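PDB 1L3C: probable cobalt-precorrin-6B C(15)-methyltransferase (decarboxylating) from Methanothermobacter thermautotrophicus, which probably methylates C-15 of cobalt-precorrin-6B with S-adenosyl-L-methionine and then decarboxylates the C-12 acetate side chain, giving cobalt-precorrin-7 on the anaerobic route to adenosylcobalamin. Local coordinates for residues P16-V21 with L159-G164; V132-L137 with P178-Y183. All coordinates share one frame; numbering follows the deposited sequence.

Along the chain from the N terminus, residues 16-21 come early, where a loop carrying T17, which binds S-adenosyl-L-methionine, turns into helix 19-29. Contact 1 brings this start together with strand 154-166, closing a loop of 137 residues that takes in the parallel strands of the methyltransferase sheet. Contact 2 begins inside that loop, at strand 128-134, and ends beyond it, on strand 171-184, closing a shorter loop of 40 residues with most of helix 137-149 and all of strand 154-166, so the two cross. They meet: L159 N lies 2.8 Å from V179 O, a probable hydrogen bond, and V21 packs on V179 and L181. Together they join the N-terminal helix to the antiparallel side of the sheet.

Contact 1: P16-V21 with L159-G164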
loop_
_atom_site.group_PDB
_atom_site.type_symbol
_atom_site.label_atom_id
_atom_site.label_comp_id
_atom_site.label_asym_id
_atom_site.label_seq_id
_atom_site.Cartn_x
_atom_site.Cartn_y
_atom_site.Cartn_z
ATOM N N PRO A 16 -12.380 15.794 -5.198
ATOM C CA PRO A 16 -11.070 16.442 -5.152
ATOM C C PRO A 16 -9.952 15.429 -4.962
ATOM O O PRO A 16 -10.182 14.294 -4.539
ATOM C CB PRO A 16 -11.157 17.337 -3.906
ATOM C CG PRO A 16 -12.525 17.040 -3.278
ATOM C CD PRO A 16 -12.992 15.752 -3.871
ATOM N N THR A 17 -8.747 15.843 -5.328
ATOM C CA THR A 17 -7.565 15.038 -5.139
ATOM C C THR A 17 -7.524 14.827 -3.623
ATOM O O THR A 17 -7.840 15.749 -2.860
ATOM C CB THR A 17 -6.317 15.843 -5.561
ATOM O OG1 THR A 17 -6.545 16.462 -6.836
ATOM C CG2 THR A 17 -5.125 14.949 -5.668
ATOM N N ALA A 18 -7.237 13.610 -3.184
ATOM C CA ALA A 18 -7.147 13.315 -1.762
ATOM C C ALA A 18 -6.211 14.326 -1.096
ATOM O O ALA A 18 -5.148 14.658 -1.630
ATOM C CB ALA A 18 -6.632 11.902 -1.550
HETATM N N MSE A 19 -6.605 14.792 0.083
HETATM C CA MSE A 19 -5.842 15.773 0.827
HETATM C C MSE A 19 -4.382 15.415 0.988
HETATM O O MSE A 19 -3.517 16.270 0.863
HETATM C CB MSE A 19 -6.455 15.968 2.196
HETATM C CG MSE A 19 -6.023 17.241 2.879
HETATM SE SE MSE A 19 -6.160 16.986 4.768
HETATM C CE MSE A 19 -7.346 18.416 5.283
ATOM N N GLU A 20 -4.109 14.147 1.276
ATOM C CA GLU A 20 -2.730 13.678 1.477
ATOM C C GLU A 20 -1.873 13.876 0.211
ATOM O O GLU A 20 -0.674 14.144 0.312
ATOM C CB GLU A 20 -2.697 12.207 1.940
ATOM C CG GLU A 20 -3.362 11.908 3.288
ATOM C CD GLU A 20 -4.906 11.797 3.264
ATOM O OE1 GLU A 20 -5.552 11.855 2.184
ATOM O OE2 GLU A 20 -5.474 11.633 4.368
ATOM N N VAL A 21 -2.498 13.779 -0.965
ATOM C CA VAL A 21 -1.807 13.984 -2.229
ATOM C C VAL A 21 -1.573 15.473 -2.442
ATOM O O VAL A 21 -0.475 15.884 -2.810
ATOM C CB VAL A 21 -2.633 13.430 -3.407
ATOM C CG1 VAL A 21 -1.982 13.761 -4.768
ATOM C CG2 VAL A 21 -2.762 11.945 -3.257
ATOM N N LEU A 159 1.551 6.937 -3.884
ATOM C CA LEU A 159 0.969 6.943 -2.562
ATOM C C LEU A 159 -0.243 6.048 -2.429
ATOM O O LEU A 159 -1.142 6.052 -3.273
ATOM C CB LEU A 159 0.563 8.341 -2.133
ATOM C CG LEU A 159 1.654 9.377 -1.938
ATOM C CD1 LEU A 159 0.971 10.543 -1.232
ATOM C CD2 LEU A 159 2.821 8.838 -1.098
ATOM N N ASN A 160 -0.254 5.279 -1.353
ATOM C CA ASN A 160 -1.360 4.413 -1.045
ATOM C C ASN A 160 -1.776 4.874 0.320
ATOM O O ASN A 160 -1.005 4.786 1.275
ATOM C CB ASN A 160 -0.927 2.970 -1.030
ATOM C CG ASN A 160 -1.079 2.339 -2.378
ATOM O OD1 ASN A 160 -2.178 1.923 -2.751
ATOM N ND2 ASN A 160 -0.001 2.303 -3.142
ATOM N N ILE A 161 -2.980 5.419 0.388
ATOM C CA ILE A 161 -3.514 5.986 1.615
ATOM C C ILE A 161 -4.734 5.232 2.122
ATOM O O ILE A 161 -5.582 4.810 1.335
ATOM C CB ILE A 161 -3.959 7.434 1.376
ATOM C CG1 ILE A 161 -2.837 8.213 0.698
ATOM C CG2 ILE A 161 -4.370 8.079 2.675
ATOM C CD1 ILE A 161 -3.360 9.301 -0.216
ATOM N N ALA A 162 -4.805 5.054 3.435
ATOM C CA ALA A 162 -5.940 4.408 4.053
ATOM C C ALA A 162 -6.285 5.319 5.232
ATOM O O ALA A 162 -5.392 5.818 5.926
ATOM C CB ALA A 162 -5.591 3.021 4.536
ATOM N N ARG A 163 -7.576 5.595 5.395
ATOM C CA ARG A 163 -8.077 6.450 6.458
ATOM C C ARG A 163 -9.004 5.588 7.294
ATOM O O ARG A 163 -9.649 4.693 6.780
ATOM C CB ARG A 163 -8.865 7.643 5.880
ATOM C CG ARG A 163 -8.079 8.570 4.953
ATOM C CD ARG A 163 -8.969 9.678 4.453
ATOM N NE ARG A 163 -8.323 10.490 3.428
ATOM C CZ ARG A 163 -8.963 11.070 2.409
ATOM N NH1 ARG A 163 -10.280 10.940 2.257
ATOM N NH2 ARG A 163 -8.279 11.791 1.536
ATOM N N GLY A 164 -9.047 5.818 8.591
ATOM C CA GLY A 164 -9.932 5.028 9.416
ATOM C C GLY A 164 -11.354 5.577 9.388
ATOM O O GLY A 164 -11.544 6.786 9.323
#
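With chi1 of -62° setting its CG beside the backbone N and a bend at chi2 (79°), E20 brings its carboxylate to R163, whose chain runs extended from CG to NE to meet it from the opposite direction. The guanidinium grips the carboxylate side-on in a salt bridge, and the two planes are nearly coplanar. R163 NH2 donates to the syn lone pair of E20 OE1 at 2.8 Å in a nearly straight bond, while R163 NE reaches E20 OE2 at 3.2 Å, tilted from both planes. A18, the N-cap residue of helix 19-29, brings its CB to 3.5 Å from R163 NH2. Beside the ion pair, I161 CD1 packs on E20 CB at 3.7 Å and also touches V21 CG2 at 4.1 Å; the methyl I161 CG2 lies over the face of the E20 carboxylate. R163 NH2 has a second anionic partner in D4, so a leucine in place of R163 would probably leave the buried E20 carboxylate and D4 without their shared positive mate. Strand 154-166 bonds on one edge to strand 171-184 and on the other pairs antiparallel with a strand of a second subunit. The contact thus sets the start of an N-terminal helix, just after the cofactor-binding T17, against strand 154-166, the outermost of this chain's part of a Rossmann-like methyltransferase sheet that continues between subunits of the tetramer.

Contact 2: V132-L137 with P178-Y183; sequences VTAILL and PVALIY
V132 opens the pairing with I182, an antiparallel hydrogen-bonded pair: V132 N donates to I182 O at 2.8 Å, and I182 N returns a bond to V132 O at 2.9 Å. The CB atoms of the two residues are 4.2 Å apart on one face of the sheet, and V132 O also receives a CA-H...O contact from L181. At the next position T133 and L181 form a non-hydrogen-bonded pair on the other face, where their side chains lie side by side and point the same way. T133 OG1 approaches the methyl L181 CD2 at 4.0 Å. A134 returns to the face of V132 and repeats the double exchange, with A134 N to A180 O at 2.9 Å and A180 N to A134 O at 3.1 Å. Its small CB is met by I182 CD1 at 3.8 Å, so this isoleucine spans V132 and A134. Strand pairing stops here, but in I135 a CG1 set beside the backbone N (chi1 -66°) and a chi2 of -48° turn CD1 back to V179 CG2 at 3.9 Å. On the face of A134, A180 and I182 lies helix 137-149, which places K140 against both alanines and L147 against I182. On the face of T133 and L181 lies helix 19-29, through I25 and L24. Strand 128-134 is hydrogen-bonded through T133 to V106 of strand 101-106, and strand 171-184 to strand 154-166, so this pair marks where the sheet changes from parallel to antiparallel.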
loop_
_atom_site.group_PDB
_atom_site.type_symbol
_atom_site.label_atom_id
_atom_site.label_comp_id
_atom_site.label_asym_id
_atom_site.label_seq_id
_atom_site.Cartn_x
_atom_site.Cartn_y
_atom_site.Cartn_z
ATOM N N VAL A 132 3.161 16.010 -12.339
ATOM C CA VAL A 132 2.106 15.326 -13.066
ATOM C C VAL A 132 1.428 14.330 -12.131
ATOM O O VAL A 132 2.099 13.553 -11.449
ATOM C CB VAL A 132 2.664 14.561 -14.295
ATOM C CG1 VAL A 132 1.546 13.809 -14.985
ATOM C CG2 VAL A 132 3.348 15.523 -15.272
ATOM N N THR A 133 0.105 14.384 -12.104
ATOM C CA THR A 133 -0.758 13.547 -11.280
ATOM C C THR A 133 -1.204 12.399 -12.167
ATOM O O THR A 133 -1.852 12.633 -13.188
ATOM C CB THR A 133 -2.001 14.372 -10.868
ATOM O OG1 THR A 133 -1.635 15.326 -9.865
ATOM C CG2 THR A 133 -3.109 13.492 -10.368
ATOM N N ALA A 134 -0.898 11.163 -11.784
ATOM C CA ALA A 134 -1.274 10.014 -12.605
ATOM C C ALA A 134 -2.166 8.994 -11.906
ATOM O O ALA A 134 -1.866 8.523 -10.806
ATOM C CB ALA A 134 -0.039 9.345 -13.141
ATOM N N ILE A 135 -3.276 8.676 -12.562
ATOM C CA ILE A 135 -4.264 7.721 -12.075
ATOM C C ILE A 135 -4.192 6.485 -12.964
ATOM O O ILE A 135 -4.437 5.363 -12.527
ATOM C CB ILE A 135 -5.689 8.305 -12.196
ATOM C CG1 ILE A 135 -5.842 9.488 -11.255
ATOM C CG2 ILE A 135 -6.741 7.237 -11.934
ATOM C CD1 ILE A 135 -5.333 9.191 -9.832
ATOM N N LEU A 136 -3.934 6.721 -14.244
ATOM C CA LEU A 136 -3.830 5.650 -15.199
ATOM C C LEU A 136 -2.403 5.149 -15.267
ATOM O O LEU A 136 -1.432 5.901 -15.120
ATOM C CB LEU A 136 -4.256 6.135 -16.564
ATOM C CG LEU A 136 -5.604 6.859 -16.506
ATOM C CD1 LEU A 136 -5.937 7.407 -17.876
ATOM C CD2 LEU A 136 -6.701 5.927 -16.008
ATOM N N LEU A 137 -2.280 3.852 -15.465
ATOM C CA LEU A 137 -0.984 3.224 -15.572
ATOM C C LEU A 137 -0.186 3.813 -16.760
ATOM O O LEU A 137 1.042 3.943 -16.705
ATOM C CB LEU A 137 -1.203 1.712 -15.732
ATOM C CG LEU A 137 -0.000 0.874 -16.178
ATOM C CD1 LEU A 137 1.115 0.971 -15.129
ATOM C CD2 LEU A 137 -0.423 -0.572 -16.431
ATOM N N PRO A 178 -4.602 4.244 -5.571
ATOM C CA PRO A 178 -3.212 4.704 -5.628
ATOM C C PRO A 178 -3.066 5.925 -6.556
ATOM O O PRO A 178 -3.720 6.005 -7.598
ATOM C CB PRO A 178 -2.480 3.504 -6.236
ATOM C CG PRO A 178 -3.402 2.354 -6.016
ATOM C CD PRO A 178 -4.749 2.908 -6.168
ATOM N N VAL A 179 -2.242 6.888 -6.166
ATOM C CA VAL A 179 -1.978 8.060 -7.007
ATOM C C VAL A 179 -0.452 8.208 -7.109
ATOM O O VAL A 179 0.262 8.065 -6.115
ATOM C CB VAL A 179 -2.548 9.353 -6.402
ATOM C CG1 VAL A 179 -2.336 10.512 -7.354
ATOM C CG2 VAL A 179 -4.022 9.199 -6.128
ATOM N N ALA A 180 0.046 8.443 -8.313
ATOM C CA ALA A 180 1.470 8.621 -8.529
ATOM C C ALA A 180 1.767 10.079 -8.901
ATOM O O ALA A 180 0.979 10.747 -9.595
ATOM C CB ALA A 180 1.946 7.694 -9.631
ATOM N N LEU A 181 2.870 10.597 -8.385
ATOM C CA LEU A 181 3.262 11.952 -8.705
ATOM C C LEU A 181 4.599 11.853 -9.436
ATOM O O LEU A 181 5.558 11.263 -8.921
ATOM C CB LEU A 181 3.391 12.792 -7.432
ATOM C CG LEU A 181 2.122 12.973 -6.580
ATOM C CD1 LEU A 181 2.394 13.910 -5.397
ATOM C CD2 LEU A 181 0.998 13.542 -7.428
ATOM N N ILE A 182 4.626 12.332 -10.676
ATOM C CA ILE A 182 5.843 12.337 -11.482
ATOM C C ILE A 182 6.297 13.786 -11.453
ATOM O O ILE A 182 5.540 14.675 -11.791
ATOM C CB ILE A 182 5.566 11.857 -12.931
ATOM C CG1 ILE A 182 5.153 10.375 -12.927
ATOM C CG2 ILE A 182 6.826 11.965 -13.781
ATOM C CD1 ILE A 182 3.688 10.151 -12.763
ATOM N N TYR A 183 7.520 14.043 -11.019
ATOM C CA TYR A 183 7.962 15.414 -10.903
ATOM C C TYR A 183 9.381 15.632 -11.385
ATOM O O TYR A 183 10.200 14.720 -11.328
ATOM C CB TYR A 183 7.788 15.894 -9.438
ATOM C CG TYR A 183 8.527 15.081 -8.371
ATOM C CD1 TYR A 183 9.801 15.458 -7.930
ATOM C CD2 TYR A 183 7.967 13.922 -7.831
ATOM C CE1 TYR A 183 10.486 14.702 -6.995
ATOM C CE2 TYR A 183 8.650 13.170 -6.890
ATOM C CZ TYR A 183 9.899 13.559 -6.492
ATOM O OH TYR A 183 10.576 12.769 -5.617
#